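Local coordinates for ABC transporter substrate-binding protein (Streptococcus pneumoniae, PDB 4OHN), which binds histidine in the cleft between its two lobes and probably delivers amino acids to an ABC transporter for uptake, at residues 85-90 against 95-100; 43-48 against 59-64; 108-111 against 115-118. One frame throughout, in Å; residues are numbered along the deposited sequence. Where two conformers were deposited one is given.

Contact 1. Residues 85-90 against 95-100; sequences YSATDE and VAFSNS. With HIS (histidine), chain B; ACT (acetate ion), chain D.
Tyr-85 starts the contact by bringing the CD2-CE2 side of its ring against Phe-97, where CE2 of the tyrosine and CE2 of the phenylalanine come within 3.4 Å. The two rings meet obliquely, their planes 41° apart. With CG anti to the backbone N (chi1 -172°), the tyrosine reaches far enough for its OH to pass CG2 of Val-95 at 3.9 Å. That hydroxyl donates to O of an acetate ion, 2.7 Å away, and this oxygen sits at the ring edge, close to its plane; the ion probably came with the crystallisation liquor.

Ser-86 turns the other way, into the ligand pocket. Its backbone N sends a nearly straight hydrogen bond (176°) to O of the bound histidine at 3.0 Å, while its OG accepts one from the ligand N at 2.9 Å. The same OG is bonded to Glu-206, and the carbonyl of Ser-86 to Arg-91, itself a ligand-binding residue.

Ala-87 swings back: its CB sits over the centre of the Phe-97 ring, 3.9 Å from the centroid, as a CH-pi contact. Next comes Thr-88, the N-cap of helix 89-92, whose OG1 is hydrogen-bonded to Arg-91 N.

Strand 206-212 makes backbone bonds with both segments, through Tyr-85 and Ala-87 of one and Ala-96 and Ser-98 of the other. No hydrogen bond joins 85-90 directly to 95-100: Phe-97 holds the loop mainly by apolar and ring contacts, while the N and OG of Ser-86 bind the amino acid.

Contact 2. Residues 43-48 against 59-64; sequences FDIDLA and VNWQPI
This is a buried helix-on-strand contact, in which helix 43-53 lies over the sheet and meets strand 58-63 through one large aromatic side chain. The two short segments run nearly antiparallel, their axes at 157° and 10.6 Å apart at closest approach, a gap that the indole of Trp-61 spans.

Ile-45 meets it first. Its CD1 stands almost on the normal of the six-membered ring, 3.4 Å from the centroid, a close CH-pi contact. A chi2 of -59° folds CD1 over the ring, and CA of Ile-45 is near enough to touch CZ2 of Trp-61 at 3.6 Å. On the opposite face of the indole, CG1 of Val-59 lies 3.3 Å above the plane, offset toward the rim, so that the ring is sandwiched between a helix residue and one two places earlier in its own strand. One helical turn on from Ile-45, the CB of Ala-48 comes to 3.7 Å from CH2 of Trp-61.

Around this, Phe-24 meets the indole edge-to-face and Ile-22 of strand 19-24 touches Ala-48, Val-59 and Trp-61. Asp-44, on the same helix, is hydrogen-bonded to the N of Gly-84, a residue of the histidine pocket.

Strands 19-24 and 58-63 are parallel neighbours and helix 43-53 links them over the sheet, with a small three-stranded antiparallel sheet inserted ahead of the helix: a beta-alpha-beta crossover, as expected in solute-binding proteins of the periplasmic-binding-protein fold.

Contact 3. Residues 108-111 against 115-118; sequences LVTK and GITT
The flat group here is the carbonyl of Ile-116, and Thr-110 approaches it within its own plane: OG1 donates a hydrogen bond to Ile-116 O at 2.8 Å, with a C=O...donor angle of 150°. Asn-197, from strand 196-200, gives its side-chain amide to the same oxygen, which therefore has two partners. A chi1 of 63° sets the threonine hydroxyl between its own backbone N and carbonyl carbon, leaving the methyl anti to the carbonyl carbon, against the isoleucine side chain. There CG2 of Thr-110 meets CG2 of Ile-116 at 4.0 Å and CB at the same distance, the two side chains crossing at about a right angle.

Thr-110 lies near the end of strand 102-111, which pairs with the antiparallel strand 196-200, and the loop that follows folds back beside the end of this strand, in the lobe remote from contacts 1 and 2. Ser-114 braces the turn, its OG bonded to both Lys-111 O and Ile-116 N. Gly-115, with its positive phi, lets the chain turn there. Lys-111 points its NZ elsewhere, to a salt bridge with Asp-171.

Contacts 1 and 2 belong to the same part of the fold, their centres about 17 Å apart and their nearest atoms about 5 Å, while contact 3 lies across the chain's centre from contact 2, about 32 Å away between centres. Contact 2 is the buried one, and contacts 1 and 3 are partly buried. All three reach the same mixed sheet, through different strands. Contacts 1 and 2 both rest on an aliphatic carbon over an aromatic face, with no hydrogen bond between segments; contact 3, on a peripheral loop, is held by one hydroxyl-to-carbonyl bond and a small methyl contact. Only contact 1 touches the ligand.

Contact 1. Residues 85-90 against 95-100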
ATOM      1  N   TYR A  85       2.655  -1.260  -1.837  1.00  7.42           N
ATOM      2  CA  TYR A  85       2.567  -2.712  -1.861  1.00  7.74           C
ATOM      3  C   TYR A  85       3.588  -3.290  -0.875  1.00  8.63           C
ATOM      4  O   TYR A  85       4.806  -3.218  -1.097  1.00  9.22           O
ATOM      5  CB  TYR A  85       2.795  -3.210  -3.283  1.00  8.10           C
ATOM      6  CG  TYR A  85       2.566  -4.681  -3.562  1.00  9.07           C
ATOM      7  CD1 TYR A  85       1.501  -5.385  -3.014  1.00  8.94           C
ATOM      8  CD2 TYR A  85       3.382  -5.352  -4.447  1.00 10.20           C
ATOM      9  CE1 TYR A  85       1.280  -6.720  -3.329  1.00  9.77           C
ATOM     10  CE2 TYR A  85       3.171  -6.677  -4.762  1.00 10.92           C
ATOM     11  CZ  TYR A  85       2.126  -7.358  -4.200  1.00  9.81           C
ATOM     12  OH  TYR A  85       1.964  -8.667  -4.535  1.00 11.32           O
ATOM     13  N   SER A  86       3.110  -3.880   0.210  1.00  8.66           N
ATOM     14  CA  SER A  86       3.985  -4.388   1.265  1.00  9.41           C
ATOM     15  C   SER A  86       4.711  -5.644   0.828  1.00 10.00           C
ATOM     16  O   SER A  86       4.089  -6.609   0.363  1.00 11.26           O
ATOM     17  CB  SER A  86       3.164  -4.675   2.512  1.00  9.90           C
ATOM     18  OG  SER A  86       2.531  -3.473   2.931  1.00 11.12           O
ATOM     19  N   ALA A  87       6.031  -5.629   0.986  1.00 10.78           N
ATOM     20  CA  ALA A  87       6.890  -6.741   0.577  1.00 13.37           C
ATOM     21  C   ALA A  87       6.988  -7.753   1.686  1.00 15.72           C
ATOM     22  O   ALA A  87       7.804  -7.614   2.601  1.00 23.96           O
ATOM     23  CB  ALA A  87       8.276  -6.230   0.191  1.00 15.90           C
ATOM     24  N   THR A  88       6.143  -8.769   1.612  1.00 16.00           N
ATOM     25  CA  THR A  88       6.044  -9.786   2.656  1.00 16.23           C
ATOM     26  C   THR A  88       6.586 -11.121   2.173  1.00 19.96           C
ATOM     27  O   THR A  88       6.646 -11.380   0.979  1.00 17.03           O
ATOM     28  CB  THR A  88       4.584  -9.985   3.082  1.00 17.69           C
ATOM     29  OG1 THR A  88       3.863 -10.594   2.014  1.00 16.99           O
ATOM     30  CG2 THR A  88       3.926  -8.650   3.436  1.00 17.48           C
ATOM     31  N   ASP A  89       6.973 -11.980   3.114  1.00 21.77           N
ATOM     32  CA  ASP A  89       7.496 -13.292   2.766  1.00 21.18           C
ATOM     33  C   ASP A  89       6.505 -14.107   1.967  1.00 18.88           C
ATOM     34  O   ASP A  89       6.876 -14.771   1.014  1.00 23.17           O
ATOM     35  CB  ASP A  89       7.857 -14.079   4.027  1.00 23.20           C
ATOM     36  CG  ASP A  89       9.127 -13.586   4.688  1.00 42.74           C
ATOM     37  OD1 ASP A  89       9.863 -12.790   4.072  1.00 35.40           O
ATOM     38  OD2 ASP A  89       9.399 -14.014   5.828  1.00 46.24           O
ATOM     39  N   GLU A  90       5.241 -14.062   2.378  1.00 19.62           N
ATOM     40  CA  GLU A  90       4.175 -14.765   1.678  1.00 20.13           C
ATOM     41  C   GLU A  90       4.127 -14.326   0.212  1.00 19.17           C
ATOM     42  O   GLU A  90       4.059 -15.152  -0.693  1.00 21.28           O
ATOM     43  CB  GLU A  90       2.846 -14.472   2.382  1.00 26.03           C
ATOM     44  CG  GLU A  90       1.638 -15.282   1.948  1.00 53.27           C
ATOM     45  CD  GLU A  90       0.391 -14.924   2.763  1.00 77.87           C
ATOM     46  OE1 GLU A  90       0.443 -14.973   4.014  1.00 55.88           O
ATOM     47  OE2 GLU A  90      -0.641 -14.575   2.154  1.00 67.29           O
ATOM     48  N   VAL A  95       5.531 -13.391  -6.346  1.00 15.70           N
ATOM     49  CA  VAL A  95       5.996 -12.272  -7.164  1.00 14.84           C
ATOM     50  C   VAL A  95       7.430 -11.905  -6.796  1.00 16.03           C
ATOM     51  O   VAL A  95       7.935 -12.314  -5.751  1.00 17.58           O
ATOM     52  CB  VAL A  95       5.093 -11.011  -6.999  1.00 14.77           C
ATOM     53  CG1 VAL A  95       3.635 -11.352  -7.219  1.00 16.09           C
ATOM     54  CG2 VAL A  95       5.272 -10.390  -5.628  1.00 15.58           C
ATOM     55  N   ALA A  96       8.064 -11.113  -7.647  1.00 13.81           N
ATOM     56  CA  ALA A  96       9.374 -10.533  -7.361  1.00 12.98           C
ATOM     57  C   ALA A  96       9.194  -9.096  -6.902  1.00 11.88           C
ATOM     58  O   ALA A  96       8.203  -8.448  -7.247  1.00 13.41           O
ATOM     59  CB  ALA A  96      10.266 -10.580  -8.581  1.00 15.03           C
ATOM     60  N   PHE A  97      10.144  -8.602  -6.121  1.00 12.27           N
ATOM     61  CA  PHE A  97      10.123  -7.234  -5.635  1.00 11.55           C
ATOM     62  C   PHE A  97      11.387  -6.461  -5.985  1.00 10.37           C
ATOM     63  O   PHE A  97      12.491  -6.985  -5.950  1.00 13.06           O
ATOM     64  CB  PHE A  97       9.938  -7.188  -4.110  1.00 12.02           C
ATOM     65  CG  PHE A  97       8.551  -7.553  -3.645  1.00 12.91           C
ATOM     66  CD1 PHE A  97       8.292  -8.808  -3.150  1.00 15.36           C
ATOM     67  CD2 PHE A  97       7.528  -6.633  -3.679  1.00 10.87           C
ATOM     68  CE1 PHE A  97       7.012  -9.147  -2.708  1.00 14.74           C
ATOM     69  CE2 PHE A  97       6.246  -6.964  -3.247  1.00 11.36           C
ATOM     70  CZ  PHE A  97       5.994  -8.219  -2.747  1.00 13.00           C
ATOM     71  N   SER A  98      11.181  -5.184  -6.284  1.00 10.30           N
ATOM     72  CA  SER A  98      12.265  -4.200  -6.261  1.00 10.30           C
ATOM     73  C   SER A  98      12.821  -4.082  -4.846  1.00  9.76           C
ATOM     74  O   SER A  98      12.276  -4.622  -3.881  1.00 11.05           O
ATOM     75  CB  SER A  98      11.762  -2.827  -6.700  1.00  9.42           C
ATOM     76  OG  SER A  98      10.903  -2.256  -5.714  1.00  9.73           O
ATOM     77  N   ASN A  99      13.912  -3.345  -4.718  1.00 10.30           N
ATOM     78  CA  ASN A  99      14.326  -2.857  -3.417  1.00 10.84           C
ATOM     79  C   ASN A  99      13.158  -2.078  -2.786  1.00 10.44           C
ATOM     80  O   ASN A  99      12.343  -1.465  -3.473  1.00 11.02           O
ATOM     81  CB  ASN A  99      15.551  -1.942  -3.532  1.00 11.66           C
ATOM     82  CG  ASN A  99      16.811  -2.693  -3.772  1.00 12.47           C
ATOM     83  OD1 ASN A  99      16.887  -3.890  -3.580  1.00 13.94           O
ATOM     84  ND2 ASN A  99      17.844  -1.979  -4.148  1.00 14.48           N
ATOM     85  N   SER A 100      13.097  -2.095  -1.466  0.51 11.36           N
ATOM     86  CA  SER A 100      12.070  -1.347  -0.763  0.51 11.74           C
ATOM     87  C   SER A 100      12.399   0.149  -0.728  0.51 12.46           C
ATOM     88  O   SER A 100      13.563   0.542  -0.650  0.51 13.13           O
ATOM     89  CB  SER A 100      11.866  -1.914   0.639  0.51 22.74           C
ATOM     90  OG  SER A 100      11.399  -3.259   0.580  0.51 19.01           O
TER
HETATM   91  N   HIS B 301       0.036  -2.208   2.197  1.00  8.28           N
HETATM   92  CA  HIS B 301      -1.158  -3.079   2.062  1.00  7.98           C
HETATM   93  C   HIS B 301      -0.926  -4.153   1.023  1.00  8.26           C
HETATM   94  O   HIS B 301       0.152  -4.166   0.387  1.00  8.50           O
HETATM   95  CB  HIS B 301      -2.455  -2.271   1.820  1.00  7.45           C
HETATM   96  CG  HIS B 301      -2.679  -1.734   0.436  1.00  7.25           C
HETATM   97  ND1 HIS B 301      -3.952  -1.680  -0.109  1.00  6.84           N
HETATM   98  CD2 HIS B 301      -1.862  -1.145  -0.472  1.00  7.55           C
HETATM   99  CE1 HIS B 301      -3.896  -1.112  -1.298  1.00  6.96           C
HETATM  100  NE2 HIS B 301      -2.640  -0.772  -1.541  1.00  7.10           N
HETATM  101  OXT HIS B 301      -1.834  -4.996   0.863  1.00  8.77           O
HETATM  102  C   ACT D 303      -0.223 -11.168  -3.663  1.00 53.77           C
HETATM  103  O   ACT D 303      -0.159  -9.942  -3.510  1.00 16.45           O
HETATM  104  OXT ACT D 303      -1.119 -11.737  -3.005  1.00 25.33           O
HETATM  105  CH3 ACT D 303       0.724 -11.894  -4.571  1.00 30.98           C

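Contact 2. Residues 43-48 against 59-64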
ATOM      1  N   PHE A  43       2.244   9.673  -4.051  1.00  8.97           N
ATOM      2  CA  PHE A  43       3.669   9.398  -3.956  1.00  8.15           C
ATOM      3  C   PHE A  43       4.142   8.399  -4.996  1.00  8.93           C
ATOM      4  O   PHE A  43       5.152   8.626  -5.675  1.00  8.85           O
ATOM      5  CB  PHE A  43       4.027   8.929  -2.537  1.00  8.80           C
ATOM      6  CG  PHE A  43       5.483   8.625  -2.347  1.00  9.40           C
ATOM      7  CD1 PHE A  43       6.321   9.577  -1.832  1.00 10.87           C
ATOM      8  CD2 PHE A  43       6.008   7.384  -2.677  1.00  8.87           C
ATOM      9  CE1 PHE A  43       7.682   9.307  -1.661  1.00 12.51           C
ATOM     10  CE2 PHE A  43       7.359   7.116  -2.518  1.00 11.06           C
ATOM     11  CZ  PHE A  43       8.179   8.071  -1.987  1.00 11.54           C
ATOM     12  N   ASP A  44       3.439   7.283  -5.120  1.00  8.34           N
ATOM     13  CA  ASP A  44       3.824   6.276  -6.096  1.00  7.05           C
ATOM     14  C   ASP A  44       3.571   6.728  -7.520  1.00  8.13           C
ATOM     15  O   ASP A  44       4.309   6.345  -8.421  1.00  8.72           O
ATOM     16  CB  ASP A  44       3.088   4.958  -5.854  1.00  8.22           C
ATOM     17  CG  ASP A  44       3.637   4.176  -4.672  1.00  8.53           C
ATOM     18  OD1 ASP A  44       4.825   4.338  -4.293  1.00  9.14           O
ATOM     19  OD2 ASP A  44       2.843   3.367  -4.124  1.00  9.09           O
ATOM     20  N   ILE A  45       2.517   7.507  -7.755  1.00  8.70           N
ATOM     21  CA  ILE A  45       2.289   8.051  -9.085  1.00  8.65           C
ATOM     22  C   ILE A  45       3.511   8.884  -9.485  1.00  8.73           C
ATOM     23  O   ILE A  45       4.079   8.708 -10.573  1.00  9.90           O
ATOM     24  CB  ILE A  45       1.006   8.910  -9.163  1.00  9.75           C
ATOM     25  CG1 ILE A  45      -0.226   8.153  -8.654  1.00  9.56           C
ATOM     26  CG2 ILE A  45       0.793   9.390 -10.591  1.00  9.92           C
ATOM     27  CD1 ILE A  45      -0.530   6.861  -9.399  1.00 12.03           C
ATOM     28  N   ASP A  46       3.940   9.768  -8.597  1.00  8.19           N
ATOM     29  CA  ASP A  46       5.091  10.615  -8.873  1.00  8.68           C
ATOM     30  C   ASP A  46       6.388   9.804  -8.996  1.00  9.74           C
ATOM     31  O   ASP A  46       7.194  10.043  -9.909  1.00 10.81           O
ATOM     32  CB  ASP A  46       5.230  11.667  -7.755  1.00  9.17           C
ATOM     33  CG  ASP A  46       4.142  12.747  -7.802  1.00 10.21           C
ATOM     34  OD1 ASP A  46       3.383  12.843  -8.790  1.00 12.66           O
ATOM     35  OD2 ASP A  46       4.077  13.514  -6.821  1.00 12.39           O
ATOM     36  N   LEU A  47       6.581   8.855  -8.097  1.00  8.90           N
ATOM     37  CA  LEU A  47       7.824   8.091  -8.079  1.00  8.79           C
ATOM     38  C   LEU A  47       7.934   7.194  -9.314  1.00  8.09           C
ATOM     39  O   LEU A  47       8.983   7.178  -9.974  1.00  9.17           O
ATOM     40  CB  LEU A  47       7.957   7.282  -6.792  1.00  8.72           C
ATOM     41  CG  LEU A  47       9.260   6.486  -6.654  1.00 11.48           C
ATOM     42  CD1 LEU A  47      10.465   7.387  -6.648  1.00 12.79           C
ATOM     43  CD2 LEU A  47       9.215   5.648  -5.376  1.00 11.53           C
ATOM     44  N   ALA A  48       6.876   6.476  -9.667  1.00  7.99           N
ATOM     45  CA  ALA A  48       6.908   5.609 -10.841  1.00  8.03           C
ATOM     46  C   ALA A  48       7.075   6.426 -12.114  1.00  8.23           C
ATOM     47  O   ALA A  48       7.775   6.031 -13.034  1.00  9.42           O
ATOM     48  CB  ALA A  48       5.650   4.783 -10.930  1.00  9.03           C
ATOM     49  N   VAL A  59       3.886   5.647 -18.255  1.00 10.78           N
ATOM     50  CA  VAL A  59       3.092   4.707 -17.479  1.00 11.62           C
ATOM     51  C   VAL A  59       1.629   4.774 -17.885  1.00 11.75           C
ATOM     52  O   VAL A  59       1.039   5.849 -18.002  1.00 14.53           O
ATOM     53  CB  VAL A  59       3.191   4.992 -15.964  1.00 10.88           C
ATOM     54  CG1 VAL A  59       2.314   4.032 -15.168  1.00 11.60           C
ATOM     55  CG2 VAL A  59       4.656   4.898 -15.504  1.00 12.66           C
ATOM     56  N   ASN A  60       1.069   3.594 -18.111  1.00 10.90           N
ATOM     57  CA  ASN A  60      -0.366   3.388 -18.229  1.00 11.68           C
ATOM     58  C   ASN A  60      -0.894   2.923 -16.881  1.00 11.40           C
ATOM     59  O   ASN A  60      -0.665   1.786 -16.486  1.00 11.17           O
ATOM     60  CB  ASN A  60      -0.659   2.349 -19.313  1.00 12.21           C
ATOM     61  CG  ASN A  60      -2.115   2.001 -19.399  1.00 16.25           C
ATOM     62  OD1 ASN A  60      -2.979   2.881 -19.380  1.00 20.01           O
ATOM     63  ND2 ASN A  60      -2.408   0.716 -19.477  1.00 15.57           N
ATOM     64  N   TRP A  61      -1.585   3.813 -16.177  1.00 10.13           N
ATOM     65  CA  TRP A  61      -2.123   3.516 -14.860  1.00  9.93           C
ATOM     66  C   TRP A  61      -3.437   2.778 -14.991  1.00 11.39           C
ATOM     67  O   TRP A  61      -4.369   3.279 -15.624  1.00 13.52           O
ATOM     68  CB  TRP A  61      -2.326   4.817 -14.056  1.00 11.40           C
ATOM     69  CG  TRP A  61      -1.022   5.439 -13.669  1.00 10.12           C
ATOM     70  CD1 TRP A  61      -0.405   6.513 -14.268  1.00 12.61           C
ATOM     71  CD2 TRP A  61      -0.150   4.986 -12.638  1.00 10.55           C
ATOM     72  NE1 TRP A  61       0.796   6.755 -13.645  1.00 13.26           N
ATOM     73  CE2 TRP A  61       0.982   5.831 -12.651  1.00 11.21           C
ATOM     74  CE3 TRP A  61      -0.207   3.954 -11.704  1.00 10.18           C
ATOM     75  CZ2 TRP A  61       2.046   5.659 -11.777  1.00 11.83           C
ATOM     76  CZ3 TRP A  61       0.848   3.794 -10.817  1.00  9.77           C
ATOM     77  CH2 TRP A  61       1.963   4.652 -10.865  1.00 10.72           C
ATOM     78  N   GLN A  62      -3.505   1.603 -14.375  1.00  9.19           N
ATOM     79  CA  GLN A  62      -4.695   0.772 -14.433  1.00  9.04           C
ATOM     80  C   GLN A  62      -5.244   0.539 -13.022  1.00  9.31           C
ATOM     81  O   GLN A  62      -4.655  -0.213 -12.245  1.00  9.79           O
ATOM     82  CB  GLN A  62      -4.379  -0.566 -15.090  1.00 11.04           C
ATOM     83  CG  GLN A  62      -5.599  -1.482 -15.207  1.00 13.42           C
ATOM     84  CD  GLN A  62      -6.748  -0.824 -15.951  1.00 16.31           C
ATOM     85  OE1 GLN A  62      -6.642  -0.509 -17.149  1.00 18.35           O
ATOM     86  NE2 GLN A  62      -7.857  -0.613 -15.259  1.00 16.05           N
ATOM     87  N   PRO A  63      -6.354   1.202 -12.669  1.00  8.38           N
ATOM     88  CA  PRO A  63      -6.936   0.850 -11.376  1.00  8.17           C
ATOM     89  C   PRO A  63      -7.375  -0.608 -11.385  1.00  8.63           C
ATOM     90  O   PRO A  63      -7.929  -1.099 -12.363  1.00 10.37           O
ATOM     91  CB  PRO A  63      -8.128   1.809 -11.238  1.00  9.76           C
ATOM     92  CG  PRO A  63      -8.474   2.190 -12.632  1.00 14.99           C
ATOM     93  CD  PRO A  63      -7.176   2.160 -13.420  1.00  9.28           C
ATOM     94  N   ILE A  64      -7.134  -1.303 -10.278  1.00  8.80           N
ATOM     95  CA  ILE A  64      -7.506  -2.706 -10.139  1.00  9.63           C
ATOM     96  C   ILE A  64      -8.318  -2.915  -8.871  1.00  8.90           C
ATOM     97  O   ILE A  64      -8.339  -2.114  -7.949  1.00  9.49           O
ATOM     98  CB  ILE A  64      -6.259  -3.640 -10.094  1.00  9.62           C
ATOM     99  CG1 ILE A  64      -5.368  -3.314  -8.885  1.00  9.13           C
ATOM    100  CG2 ILE A  64      -5.476  -3.561 -11.403  1.00 12.38           C
ATOM    101  CD1 ILE A  64      -4.214  -4.303  -8.670  1.00 12.65           C
TER

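Contact 3. Residues 108-111 against 115-118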
ATOM      1  N   LEU A 108      -3.958   0.016  14.369  0.63  7.33           N
ATOM      2  CA  LEU A 108      -5.380   0.092  14.612  0.63  7.22           C
ATOM      3  C   LEU A 108      -5.825   1.529  14.674  0.63  7.13           C
ATOM      4  O   LEU A 108      -5.124   2.405  15.223  0.63  7.26           O
ATOM      5  CB  LEU A 108      -5.768  -0.588  15.916  0.63  7.96           C
ATOM      6  CG  LEU A 108      -5.889  -2.100  15.946  0.63 12.70           C
ATOM      7  CD1 LEU A 108      -6.428  -2.545  17.293  0.63 14.04           C
ATOM      8  CD2 LEU A 108      -6.775  -2.592  14.805  0.63 14.48           C
ATOM      9  N   VAL A 109      -6.999   1.754  14.109  1.00  8.45           N
ATOM     10  CA  VAL A 109      -7.689   3.039  14.212  1.00  7.93           C
ATOM     11  C   VAL A 109      -9.027   2.795  14.925  1.00  8.07           C
ATOM     12  O   VAL A 109      -9.793   1.911  14.538  1.00  8.49           O
ATOM     13  CB  VAL A 109      -7.906   3.703  12.841  1.00  9.36           C
ATOM     14  CG1 VAL A 109      -8.634   5.035  12.982  1.00  9.60           C
ATOM     15  CG2 VAL A 109      -6.563   3.929  12.149  1.00 10.69           C
ATOM     16  N   THR A 110      -9.293   3.580  15.976  1.00  7.42           N
ATOM     17  CA  THR A 110     -10.544   3.501  16.731  1.00  7.55           C
ATOM     18  C   THR A 110     -11.060   4.917  16.919  1.00  7.85           C
ATOM     19  O   THR A 110     -10.293   5.888  16.864  1.00  7.97           O
ATOM     20  CB  THR A 110     -10.348   2.862  18.119  1.00  8.12           C
ATOM     21  OG1 THR A 110      -9.463   3.697  18.886  1.00  8.53           O
ATOM     22  CG2 THR A 110      -9.771   1.455  18.000  1.00  8.12           C
ATOM     23  N   LYS A 111     -12.357   5.078  17.142  1.00  8.16           N
ATOM     24  CA  LYS A 111     -12.858   6.394  17.545  1.00  8.55           C
ATOM     25  C   LYS A 111     -12.310   6.775  18.906  1.00  8.90           C
ATOM     26  O   LYS A 111     -12.220   5.932  19.804  1.00  8.96           O
ATOM     27  CB  LYS A 111     -14.372   6.386  17.664  1.00  9.00           C
ATOM     28  CG  LYS A 111     -15.114   6.337  16.375  1.00  9.87           C
ATOM     29  CD  LYS A 111     -16.599   6.532  16.649  1.00 14.26           C
ATOM     30  CE  LYS A 111     -17.372   6.863  15.423  1.00 14.84           C
ATOM     31  NZ  LYS A 111     -18.827   6.977  15.723  1.00 12.14           N
ATOM     32  N   GLY A 115     -12.485   5.014  23.690  1.00  8.22           N
ATOM     33  CA  GLY A 115     -11.499   4.873  24.743  1.00  8.14           C
ATOM     34  C   GLY A 115     -10.503   3.748  24.533  1.00  9.37           C
ATOM     35  O   GLY A 115      -9.752   3.445  25.447  1.00  9.74           O
ATOM     36  N   ILE A 116     -10.476   3.168  23.330  1.00  8.57           N
ATOM     37  CA  ILE A 116      -9.592   2.036  23.013  1.00  8.66           C
ATOM     38  C   ILE A 116      -8.291   2.561  22.436  1.00  9.12           C
ATOM     39  O   ILE A 116      -8.275   3.145  21.344  1.00  9.70           O
ATOM     40  CB  ILE A 116     -10.244   1.087  21.984  1.00  8.91           C
ATOM     41  CG1 ILE A 116     -11.548   0.523  22.519  1.00  9.83           C
ATOM     42  CG2 ILE A 116      -9.271  -0.038  21.623  1.00  8.72           C
ATOM     43  CD1 ILE A 116     -12.395  -0.197  21.489  1.00 10.88           C
ATOM     44  N   THR A 117      -7.197   2.352  23.158  1.00  8.74           N
ATOM     45  CA  THR A 117      -5.872   2.776  22.722  1.00  8.65           C
ATOM     46  C   THR A 117      -4.867   1.618  22.770  1.00 10.19           C
ATOM     47  O   THR A 117      -3.666   1.824  22.656  1.00 11.23           O
ATOM     48  CB  THR A 117      -5.322   3.926  23.579  1.00 10.52           C
ATOM     49  OG1 THR A 117      -5.176   3.501  24.936  1.00 10.58           O
ATOM     50  CG2 THR A 117      -6.268   5.149  23.519  1.00 11.07           C
ATOM     51  N   THR A 118      -5.362   0.398  22.961  1.00  9.49           N
ATOM     52  CA  THR A 118      -4.510  -0.778  23.011  1.00 10.84           C
ATOM     53  C   THR A 118      -5.275  -1.951  22.432  1.00  9.81           C
ATOM     54  O   THR A 118      -6.495  -2.009  22.552  1.00 11.24           O
ATOM     55  CB  THR A 118      -4.064  -1.062  24.452  1.00 11.78           C
ATOM     56  OG1 THR A 118      -3.122  -2.145  24.450  1.00 19.59           O
ATOM     57  CG2 THR A 118      -5.208  -1.441  25.352  1.00 14.95           C
TER